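Local coordinates for translation initiation factor 6 (Methanocaldococcus jannaschii, PDB 1G61), which binds the 50S ribosomal subunit and keeps it from joining the 30S subunit to form the 70S initiation complex, at residues 74-77 and 78-82; 165-168 and 169-173; 174-178 and 179-183; 217-220 and 221-225. All coordinates share one frame; numbering follows the deposited sequence.

Interaction 1. Residues 74-77 and 78-82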
loop_
_atom_site.group_PDB
_atom_site.type_symbol
_atom_site.label_atom_id
_atom_site.label_comp_id
_atom_site.label_asym_id
_atom_site.label_seq_id
_atom_site.Cartn_x
_atom_site.Cartn_y
_atom_site.Cartn_z
ATOM N N LYS A 74 3.491 3.519 -16.427
ATOM C CA LYS A 74 3.608 3.369 -17.872
ATOM C C LYS A 74 4.676 2.351 -18.257
ATOM O O LYS A 74 4.685 1.893 -19.409
ATOM C CB LYS A 74 3.895 4.732 -18.526
ATOM C CG LYS A 74 5.247 5.321 -18.114
ATOM C CD LYS A 74 5.425 6.712 -18.713
ATOM C CE LYS A 74 6.708 7.362 -18.210
ATOM N NZ LYS A 74 7.155 8.474 -19.096
ATOM N N ILE A 75 5.593 2.023 -17.357
ATOM C CA ILE A 75 6.679 1.091 -17.659
ATOM C C ILE A 75 6.219 -0.347 -17.511
ATOM O O ILE A 75 7.038 -1.255 -17.727
ATOM C CB ILE A 75 7.898 1.394 -16.751
ATOM C CG1 ILE A 75 7.601 1.314 -15.244
ATOM C CG2 ILE A 75 8.580 2.714 -17.107
ATOM C CD1 ILE A 75 8.863 1.395 -14.377
ATOM N N VAL A 76 4.955 -0.624 -17.117
ATOM C CA VAL A 76 4.564 -2.028 -16.993
ATOM C C VAL A 76 4.733 -2.700 -18.346
ATOM O O VAL A 76 4.426 -2.133 -19.396
ATOM C CB VAL A 76 3.137 -2.136 -16.395
ATOM C CG1 VAL A 76 2.087 -1.624 -17.395
ATOM C CG2 VAL A 76 2.830 -3.558 -15.983
ATOM N N GLU A 77 5.232 -3.928 -18.338
ATOM C CA GLU A 77 5.529 -4.646 -19.570
ATOM C C GLU A 77 4.357 -5.492 -20.001
ATOM O O GLU A 77 3.559 -5.905 -19.148
ATOM C CB GLU A 77 6.806 -5.502 -19.347
ATOM C CG GLU A 77 7.935 -4.533 -18.959
ATOM C CD GLU A 77 9.270 -5.155 -18.667
ATOM O OE1 GLU A 77 9.457 -6.379 -18.830
ATOM O OE2 GLU A 77 10.249 -4.479 -18.266
ATOM N N ASP A 78 4.188 -5.764 -21.289
ATOM C CA ASP A 78 3.042 -6.542 -21.739
ATOM C C ASP A 78 2.932 -7.875 -21.049
ATOM O O ASP A 78 1.822 -8.292 -20.689
ATOM C CB ASP A 78 3.150 -6.744 -23.262
ATOM C CG ASP A 78 2.891 -5.491 -24.068
ATOM O OD1 ASP A 78 2.455 -4.461 -23.514
ATOM O OD2 ASP A 78 3.131 -5.539 -25.286
ATOM N N GLU A 79 4.016 -8.592 -20.833
ATOM C CA GLU A 79 3.945 -9.916 -20.188
ATOM C C GLU A 79 3.513 -9.743 -18.745
ATOM O O GLU A 79 2.800 -10.613 -18.242
ATOM C CB GLU A 79 5.290 -10.647 -20.276
ATOM C CG GLU A 79 5.287 -12.147 -20.034
ATOM C CD GLU A 79 6.560 -12.884 -20.415
ATOM O OE1 GLU A 79 7.279 -13.413 -19.524
ATOM O OE2 GLU A 79 6.917 -13.006 -21.616
ATOM N N GLU A 80 3.940 -8.655 -18.104
ATOM C CA GLU A 80 3.522 -8.421 -16.707
ATOM C C GLU A 80 2.038 -8.132 -16.621
ATOM O O GLU A 80 1.341 -8.640 -15.758
ATOM C CB GLU A 80 4.338 -7.268 -16.110
ATOM C CG GLU A 80 5.844 -7.553 -16.047
ATOM C CD GLU A 80 6.604 -6.274 -15.774
ATOM O OE1 GLU A 80 6.102 -5.141 -15.946
ATOM O OE2 GLU A 80 7.774 -6.390 -15.360
ATOM N N LEU A 81 1.536 -7.291 -17.527
ATOM C CA LEU A 81 0.125 -6.983 -17.584
ATOM C C LEU A 81 -0.679 -8.259 -17.821
ATOM O O LEU A 81 -1.668 -8.514 -17.158
ATOM C CB LEU A 81 -0.118 -5.972 -18.719
ATOM C CG LEU A 81 -1.466 -5.266 -18.722
ATOM C CD1 LEU A 81 -1.685 -4.506 -17.399
ATOM C CD2 LEU A 81 -1.524 -4.310 -19.895
ATOM N N ASP A 82 -0.234 -9.080 -18.773
ATOM C CA ASP A 82 -0.876 -10.333 -19.040
ATOM C C ASP A 82 -0.926 -11.234 -17.789
ATOM O O ASP A 82 -1.987 -11.840 -17.485
ATOM C CB ASP A 82 -0.206 -11.110 -20.172
ATOM C CG ASP A 82 -0.413 -10.493 -21.534
ATOM O OD1 ASP A 82 0.222 -10.989 -22.498
ATOM O OD2 ASP A 82 -1.201 -9.546 -21.697
#
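The carboxylates of E77 and E80 lie stacked, their planes only 10° apart, with E77 CD 3.8 Å from E80 OE2. The same side of the E80 group is approached by the methylene CB of E77 and, from above the carboxylate plane (44° out of it), by the backbone N-H of E77. That N-H makes a nearly straight hydrogen bond of 2.8 Å from E77 N to E80 OE1. Because E80 keeps CG beside its own backbone N (chi1 -62°) and is extended beyond it, the carboxylate reaches back over the residue that precedes the helix. E77 is the N-cap and E80 the third residue of the helix, so the bond is one half of a capping box. The bond from L81 N to E77 O, 2.9 Å, closes the first turn. At the OE1 end, close to the carboxylate plane, the CG2 methyl of V76 packs 3.6 Å from E80 OE1; V76 and L81 also rest on strand 96-100. OE1 also accepts the amide of G54, and OE2 that of G55. Were E80 cut back to an alanine, these three amides would probably lose their acceptor, and the link to the G54-G55 loop with it. Three N-H donors and the nearby helix N terminus are likely to stabilise this buried carboxylate, offsetting E77 OE1, 3.9 Å from E80 OE2.

Interaction 2. Residues 165-168 and 169-173; sequences PLVE and DDELE
V167 and E171 meet nearly perpendicular, and this is the close-packed part of the contact. The CG1 methyl of V167 sits 3.6 Å from E171 OE1, while its CG2 also leans on that oxygen. CG1, anti to the backbone N of V167 (chi1 169°), faces the helix and meets L172 CD1 at 3.8 Å as well. The buried valine is backed by I144 and A145 of another loop, and A145 gives its backbone N-H to E171 OE1, so the oxygen pressed against the two methyls is not short of a donor. E168 holds the N-cap position, and its carbonyl, not its carboxylate, takes the amide of L172, with L172 N 3.0 Å from E168 O; the bond from E171 N to the same oxygen is weak.

On the other flank water takes over. The carboxylates of E168 and D170 do not stack; one water donates to both E168 OE1 and D170 OD2, bridging two like charges. D170 carries its CG between the backbone N and carbonyl carbon (chi1 49°), which brings OD1 to within 2.7 Å of E171 N in a weak, bent bond. A second water links V167 O to D169 OD1, and K186 also binds that carbonyl.

A third water accepts from E168 N, 2.9 Å away, and donates to E171 OE1. At this helix N terminus, entered from a strand-to-helix loop, the arrangement resembles the glutamate half of a capping box, with a water in place of the direct bond.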
loop_
_atom_site.group_PDB
_atom_site.type_symbol
_atom_site.label_atom_id
_atom_site.label_comp_id
_atom_site.label_asym_id
_atom_site.label_seq_id
_atom_site.Cartn_x
_atom_site.Cartn_y
_atom_site.Cartn_z
ATOM N N PRO A 165 5.383 10.182 12.022
ATOM C CA PRO A 165 5.221 10.716 13.395
ATOM C C PRO A 165 5.009 12.218 13.456
ATOM O O PRO A 165 4.560 12.698 14.543
ATOM C CB PRO A 165 6.529 10.285 14.082
ATOM C CG PRO A 165 7.491 10.046 13.009
ATOM C CD PRO A 165 6.715 9.579 11.801
ATOM N N LEU A 166 5.303 13.006 12.431
ATOM C CA LEU A 166 5.210 14.464 12.524
ATOM C C LEU A 166 3.915 15.003 11.964
ATOM O O LEU A 166 3.755 16.218 11.772
ATOM C CB LEU A 166 6.411 15.157 11.845
ATOM C CG LEU A 166 7.747 14.863 12.545
ATOM C CD1 LEU A 166 8.879 15.602 11.853
ATOM C CD2 LEU A 166 7.660 15.193 14.034
ATOM N N VAL A 167 2.936 14.155 11.722
ATOM C CA VAL A 167 1.609 14.633 11.289
ATOM C C VAL A 167 0.921 15.344 12.440
ATOM O O VAL A 167 0.848 14.854 13.585
ATOM C CB VAL A 167 0.761 13.442 10.814
ATOM C CG1 VAL A 167 -0.686 13.849 10.626
ATOM C CG2 VAL A 167 1.296 12.874 9.520
ATOM N N GLU A 168 0.399 16.544 12.149
ATOM C CA GLU A 168 -0.240 17.342 13.197
ATOM C C GLU A 168 -1.705 16.945 13.331
ATOM O O GLU A 168 -2.278 16.362 12.408
ATOM C CB GLU A 168 -0.063 18.839 12.854
ATOM C CG GLU A 168 1.387 19.276 12.919
ATOM C CD GLU A 168 1.714 20.699 12.597
ATOM O OE1 GLU A 168 0.828 21.583 12.674
ATOM O OE2 GLU A 168 2.901 20.964 12.251
ATOM N N ASP A 169 -2.369 17.287 14.442
ATOM C CA ASP A 169 -3.694 16.841 14.726
ATOM C C ASP A 169 -4.687 17.262 13.640
ATOM O O ASP A 169 -5.595 16.456 13.368
ATOM C CB ASP A 169 -4.188 17.350 16.103
ATOM C CG ASP A 169 -3.311 16.869 17.242
ATOM O OD1 ASP A 169 -2.650 15.819 17.117
ATOM O OD2 ASP A 169 -3.373 17.600 18.274
ATOM N N ASP A 170 -4.569 18.450 13.070
ATOM C CA ASP A 170 -5.555 18.873 12.079
ATOM C C ASP A 170 -5.453 17.991 10.849
ATOM O O ASP A 170 -6.496 17.654 10.241
ATOM C CB ASP A 170 -5.399 20.339 11.718
ATOM C CG ASP A 170 -3.981 20.700 11.382
ATOM O OD1 ASP A 170 -3.078 19.835 11.365
ATOM O OD2 ASP A 170 -3.775 21.901 11.146
ATOM N N GLU A 171 -4.254 17.567 10.489
ATOM C CA GLU A 171 -4.067 16.688 9.333
ATOM C C GLU A 171 -4.530 15.282 9.656
ATOM O O GLU A 171 -5.151 14.607 8.831
ATOM C CB GLU A 171 -2.592 16.727 8.922
ATOM C CG GLU A 171 -2.303 15.755 7.759
ATOM C CD GLU A 171 -0.981 16.156 7.130
ATOM O OE1 GLU A 171 0.084 15.778 7.638
ATOM O OE2 GLU A 171 -1.020 16.932 6.144
ATOM N N LEU A 172 -4.292 14.811 10.884
ATOM C CA LEU A 172 -4.799 13.514 11.317
ATOM C C LEU A 172 -6.338 13.475 11.235
ATOM O O LEU A 172 -6.913 12.513 10.761
ATOM C CB LEU A 172 -4.319 13.189 12.729
ATOM C CG LEU A 172 -3.956 11.778 13.106
ATOM C CD1 LEU A 172 -2.754 11.228 12.349
ATOM C CD2 LEU A 172 -3.672 11.731 14.594
ATOM N N GLU A 173 -7.029 14.535 11.669
ATOM C CA GLU A 173 -8.476 14.590 11.531
ATOM C C GLU A 173 -8.913 14.562 10.079
ATOM O O GLU A 173 -9.880 13.871 9.708
ATOM C CB GLU A 173 -9.095 15.834 12.198
ATOM C CG GLU A 173 -10.607 15.685 12.339
ATOM C CD GLU A 173 -11.147 14.307 12.675
ATOM O OE1 GLU A 173 -10.788 13.797 13.774
ATOM O OE2 GLU A 173 -11.942 13.719 11.877
HETATM O O HOH W 1 -0.751 14.412 15.819
HETATM O O HOH W 2 0.740 17.668 9.552
HETATM O O HOH W 3 -1.667 22.372 12.517
#

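Interaction 3. Residues 174-178 and 179-183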
loop_
_atom_site.group_PDB
_atom_site.type_symbol
_atom_site.label_atom_id
_atom_site.label_comp_id
_atom_site.label_asym_id
_atom_site.label_seq_id
_atom_site.Cartn_x
_atom_site.Cartn_y
_atom_site.Cartn_z
ATOM N N PHE A 174 -8.248 15.267 9.178
ATOM C CA PHE A 174 -8.514 15.219 7.748
ATOM C C PHE A 174 -8.372 13.824 7.191
ATOM O O PHE A 174 -9.225 13.376 6.424
ATOM C CB PHE A 174 -7.548 16.213 7.078
ATOM C CG PHE A 174 -7.540 16.063 5.554
ATOM C CD1 PHE A 174 -8.532 16.568 4.727
ATOM C CD2 PHE A 174 -6.494 15.366 4.968
ATOM C CE1 PHE A 174 -8.473 16.393 3.347
ATOM C CE2 PHE A 174 -6.453 15.206 3.592
ATOM C CZ PHE A 174 -7.440 15.706 2.762
ATOM N N LEU A 175 -7.274 13.135 7.531
ATOM C CA LEU A 175 -7.053 11.778 7.018
ATOM C C LEU A 175 -8.106 10.807 7.530
ATOM O O LEU A 175 -8.622 9.936 6.840
ATOM C CB LEU A 175 -5.663 11.279 7.419
ATOM C CG LEU A 175 -4.527 12.107 6.783
ATOM C CD1 LEU A 175 -3.188 11.767 7.446
ATOM C CD2 LEU A 175 -4.447 11.995 5.265
ATOM N N LYS A 176 -8.448 10.964 8.804
ATOM C CA LYS A 176 -9.465 10.082 9.397
ATOM C C LYS A 176 -10.761 10.235 8.644
ATOM O O LYS A 176 -11.467 9.255 8.370
ATOM C CB LYS A 176 -9.570 10.406 10.888
ATOM C CG LYS A 176 -10.452 9.441 11.634
ATOM C CD LYS A 176 -10.453 9.865 13.108
ATOM C CE LYS A 176 -11.168 8.781 13.897
ATOM N NZ LYS A 176 -11.621 9.374 15.180
ATOM N N SER A 177 -11.115 11.473 8.295
ATOM C CA SER A 177 -12.344 11.770 7.569
ATOM C C SER A 177 -12.261 11.255 6.147
ATOM O O SER A 177 -13.186 10.618 5.618
ATOM C CB SER A 177 -12.580 13.299 7.624
ATOM O OG SER A 177 -13.670 13.634 6.807
ATOM N N LEU A 178 -11.129 11.488 5.442
ATOM C CA LEU A 178 -10.958 11.083 4.051
ATOM C C LEU A 178 -11.068 9.572 3.885
ATOM O O LEU A 178 -11.678 9.058 2.961
ATOM C CB LEU A 178 -9.595 11.556 3.506
ATOM C CG LEU A 178 -9.220 11.112 2.102
ATOM C CD1 LEU A 178 -10.238 11.576 1.070
ATOM C CD2 LEU A 178 -7.812 11.627 1.789
ATOM N N PHE A 179 -10.469 8.825 4.822
ATOM C CA PHE A 179 -10.382 7.385 4.711
ATOM C C PHE A 179 -11.521 6.700 5.463
ATOM O O PHE A 179 -11.664 5.460 5.343
ATOM C CB PHE A 179 -9.004 6.928 5.251
ATOM C CG PHE A 179 -7.875 7.358 4.347
ATOM C CD1 PHE A 179 -6.826 8.120 4.844
ATOM C CD2 PHE A 179 -7.869 6.977 2.997
ATOM C CE1 PHE A 179 -5.770 8.488 4.004
ATOM C CE2 PHE A 179 -6.820 7.341 2.171
ATOM C CZ PHE A 179 -5.797 8.104 2.676
ATOM N N LYS A 180 -12.337 7.470 6.194
ATOM C CA LYS A 180 -13.512 6.958 6.913
ATOM C C LYS A 180 -13.124 5.815 7.829
ATOM O O LYS A 180 -13.752 4.751 7.856
ATOM C CB LYS A 180 -14.596 6.532 5.940
ATOM C CG LYS A 180 -15.263 7.615 5.151
ATOM C CD LYS A 180 -15.779 8.643 6.135
ATOM C CE LYS A 180 -16.305 9.912 5.491
ATOM N NZ LYS A 180 -15.922 11.050 6.391
ATOM N N VAL A 181 -12.067 6.043 8.627
ATOM C CA VAL A 181 -11.571 5.029 9.572
ATOM C C VAL A 181 -11.839 5.446 11.016
ATOM O O VAL A 181 -11.877 6.636 11.340
ATOM C CB VAL A 181 -10.070 4.741 9.398
ATOM C CG1 VAL A 181 -9.885 4.040 8.057
ATOM C CG2 VAL A 181 -9.210 5.995 9.437
ATOM N N GLU A 182 -12.016 4.464 11.898
ATOM C CA GLU A 182 -12.296 4.816 13.300
ATOM C C GLU A 182 -10.999 4.791 14.085
ATOM O O GLU A 182 -10.952 5.334 15.197
ATOM C CB GLU A 182 -13.297 3.893 13.968
ATOM C CG GLU A 182 -14.676 3.838 13.344
ATOM C CD GLU A 182 -15.477 5.119 13.329
ATOM O OE1 GLU A 182 -15.233 6.088 14.086
ATOM O OE2 GLU A 182 -16.417 5.180 12.507
ATOM N N TYR A 183 -9.925 4.197 13.552
ATOM C CA TYR A 183 -8.628 4.094 14.226
ATOM C C TYR A 183 -7.629 4.905 13.453
ATOM O O TYR A 183 -7.571 4.821 12.219
ATOM C CB TYR A 183 -8.165 2.625 14.260
ATOM C CG TYR A 183 -9.092 1.711 15.065
ATOM C CD1 TYR A 183 -10.135 1.003 14.488
ATOM C CD2 TYR A 183 -8.899 1.574 16.434
ATOM C CE1 TYR A 183 -10.959 0.189 15.232
ATOM C CE2 TYR A 183 -9.703 0.764 17.206
ATOM C CZ TYR A 183 -10.734 0.074 16.593
ATOM O OH TYR A 183 -11.507 -0.713 17.379
HETATM O O HOH W 4 -12.990 6.859 16.032
HETATM O O HOH W 5 -13.973 8.594 10.544
HETATM O O HOH W 6 -9.545 7.989 16.561
#
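L175 and F179 run alongside each other in the same direction, with L175 CD2 4.0 Å from F179 CE1, whereas L178 crosses F179 obliquely. From that crossing direction L178 sets its CD2 methyl over one face of the ring, 4.2 Å from F179 CZ and offset toward the rim. All three rest on L119 of strand 117-120, so this side of helix 169-179 is turned into the protein. A helical bond runs from F179 N to L175 O, 3.0 Å.

Past the ring the backbone turns over in a Schellman motif. K180 is its C-prime residue, with a positive phi of 54°; V181 N reaches back to K176 O, and K180 N makes a weak bond to S177 O.

The side chain of K180 doubles back over the same carbonyl. A bend at chi2 (-54°) folds the chain along S177, and NZ bonds S177 O at 2.9 Å, coming in well to the side of the C=O direction (121°). The helix-end carbonyl of S177 is therefore met by the ammonium group and, weakly, by the amide of the same residue.

K176 does the reverse and stays extended along the departing loop. Its CG passes 3.2 Å from V181 O and its CE 3.7 Å from E182 O. Its NZ donates to two waters, both of which donate to E182 O; one of them also serves E182 OE1.

Interaction 4. Residues 217-220 and 221-225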
loop_
_atom_site.group_PDB
_atom_site.type_symbol
_atom_site.label_atom_id
_atom_site.label_comp_id
_atom_site.label_asym_id
_atom_site.label_seq_id
_atom_site.Cartn_x
_atom_site.Cartn_y
_atom_site.Cartn_z
ATOM N N GLU A 217 7.068 0.219 18.852
ATOM C CA GLU A 217 6.500 0.580 17.561
ATOM C C GLU A 217 5.315 -0.304 17.233
ATOM O O GLU A 217 4.288 0.171 16.719
ATOM C CB GLU A 217 7.543 0.454 16.427
ATOM C CG GLU A 217 8.606 1.547 16.473
ATOM C CD GLU A 217 9.711 1.352 15.430
ATOM O OE1 GLU A 217 10.076 0.178 15.105
ATOM O OE2 GLU A 217 10.219 2.392 14.946
ATOM N N LEU A 218 5.478 -1.595 17.498
ATOM C CA LEU A 218 4.406 -2.556 17.186
ATOM C C LEU A 218 3.141 -2.194 17.936
ATOM O O LEU A 218 2.019 -2.276 17.411
ATOM C CB LEU A 218 4.923 -3.952 17.501
ATOM C CG LEU A 218 4.235 -5.106 16.771
ATOM C CD1 LEU A 218 4.389 -4.954 15.260
ATOM C CD2 LEU A 218 4.794 -6.439 17.254
ATOM N N LEU A 219 3.276 -1.806 19.210
ATOM C CA LEU A 219 2.085 -1.407 19.942
ATOM C C LEU A 219 1.327 -0.272 19.269
ATOM O O LEU A 219 0.104 -0.229 19.146
ATOM C CB LEU A 219 2.562 -1.019 21.353
ATOM C CG LEU A 219 1.483 -0.786 22.378
ATOM C CD1 LEU A 219 0.569 -1.999 22.474
ATOM C CD2 LEU A 219 2.131 -0.501 23.739
ATOM N N ILE A 220 2.056 0.757 18.844
ATOM C CA ILE A 220 1.466 1.914 18.177
ATOM C C ILE A 220 0.857 1.512 16.846
ATOM O O ILE A 220 -0.231 1.999 16.463
ATOM C CB ILE A 220 2.497 3.044 18.104
ATOM C CG1 ILE A 220 2.711 3.652 19.518
ATOM C CG2 ILE A 220 2.089 4.127 17.122
ATOM C CD1 ILE A 220 3.999 4.408 19.696
ATOM N N ILE A 221 1.518 0.636 16.077
ATOM C CA ILE A 221 0.962 0.150 14.806
ATOM C C ILE A 221 -0.333 -0.590 15.039
ATOM O O ILE A 221 -1.333 -0.367 14.322
ATOM C CB ILE A 221 1.998 -0.767 14.153
ATOM C CG1 ILE A 221 3.226 0.045 13.722
ATOM C CG2 ILE A 221 1.376 -1.554 12.993
ATOM C CD1 ILE A 221 4.465 -0.814 13.461
ATOM N N GLU A 222 -0.382 -1.495 16.027
ATOM C CA GLU A 222 -1.573 -2.234 16.341
ATOM C C GLU A 222 -2.752 -1.301 16.647
ATOM O O GLU A 222 -3.850 -1.471 16.116
ATOM C CB GLU A 222 -1.326 -3.128 17.584
ATOM C CG GLU A 222 -0.584 -4.410 17.247
ATOM C CD GLU A 222 0.097 -5.053 18.448
ATOM O OE1 GLU A 222 -0.186 -4.638 19.596
ATOM O OE2 GLU A 222 0.926 -5.966 18.234
ATOM N N ASP A 223 -2.511 -0.314 17.501
ATOM C CA ASP A 223 -3.554 0.639 17.889
ATOM C C ASP A 223 -4.029 1.484 16.703
ATOM O O ASP A 223 -5.224 1.694 16.541
ATOM C CB ASP A 223 -3.082 1.589 19.007
ATOM C CG ASP A 223 -2.873 0.893 20.333
ATOM O OD1 ASP A 223 -3.442 -0.193 20.573
ATOM O OD2 ASP A 223 -2.143 1.476 21.173
ATOM N N ALA A 224 -3.085 1.915 15.858
ATOM C CA ALA A 224 -3.459 2.757 14.732
ATOM C C ALA A 224 -4.274 2.027 13.687
ATOM O O ALA A 224 -5.140 2.624 13.044
ATOM C CB ALA A 224 -2.170 3.306 14.100
ATOM N N LEU A 225 -3.984 0.723 13.494
ATOM C CA LEU A 225 -4.600 -0.026 12.420
ATOM C C LEU A 225 -5.795 -0.828 12.940
ATOM O O LEU A 225 -6.427 -1.537 12.165
ATOM C CB LEU A 225 -3.566 -0.955 11.738
ATOM C CG LEU A 225 -2.436 -0.184 11.063
ATOM C CD1 LEU A 225 -1.447 -1.140 10.411
ATOM C CD2 LEU A 225 -2.927 0.833 10.026
#
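E217 meets I221 one turn on, where the CG1 of I221 lies 3.2 Å from E217 O, the carbonyl that also takes the I221 amide. Its carboxylate heads elsewhere: OE1 accepts the amides of T214, just ahead of the helix, and of K191, while OE2 binds T188 and G192.

L218 comes next, and its chain and that of E222 pass each other at a slant. The acid is extended beyond CG, which stands beside the backbone N (chi1 -80°); this lays the carboxylate along the leucine, with E222 OE2 3.7 Å from L218 CG. Both residues also touch I4 of strand 4-7. L219 comes to the same side of the carboxylate but at its other oxygen, its CD1 methyl 4.0 Å from E222 OE1. Its carbonyl accepts the amide of D223, D223 N being 3.1 Å from L219 O. I220 ends the segment: its carbonyl binds A224 N at 2.9 Å and also has the CB of that alanine 3.3 Å away. I221 and A224 face inward, resting on L162 of strand 160-163.

Shortening E222 to a glycine is likely to strip one flank of L218 and leave both it and I4 less well packed.

The chemistry is that of an amphipathic helix held by main-chain bonds, in which the carboxylate of E222 lies against leucine side chains. D223 OD2 stands 3.5 Å from L219 O; two acceptors set so near each other gain no bond there, and the electrostatics are probably mildly unfavourable.

Overall arrangement
From the N terminus, the four contacts follow one another in series; none nests in or crosses another. Interaction 1 closes the loop between strand 69-73 and helix 78-90, alone on its side of the chain's centre. About 37 Å away, centre to centre, interaction 2 does the same between strand 160-163 and helix 169-179, and interaction 3 ends that helix and leads into strand 183-186. Interaction 4 lies on helix 215-225, near the C terminus, and touches interaction 3 where Y183 CB packs 3.3 Å from A224 O. It packs the C-terminal helix on strand 4-7, bringing parts near both chain ends together, as might be expected where a velcro-like pairing of the ends closes the fold.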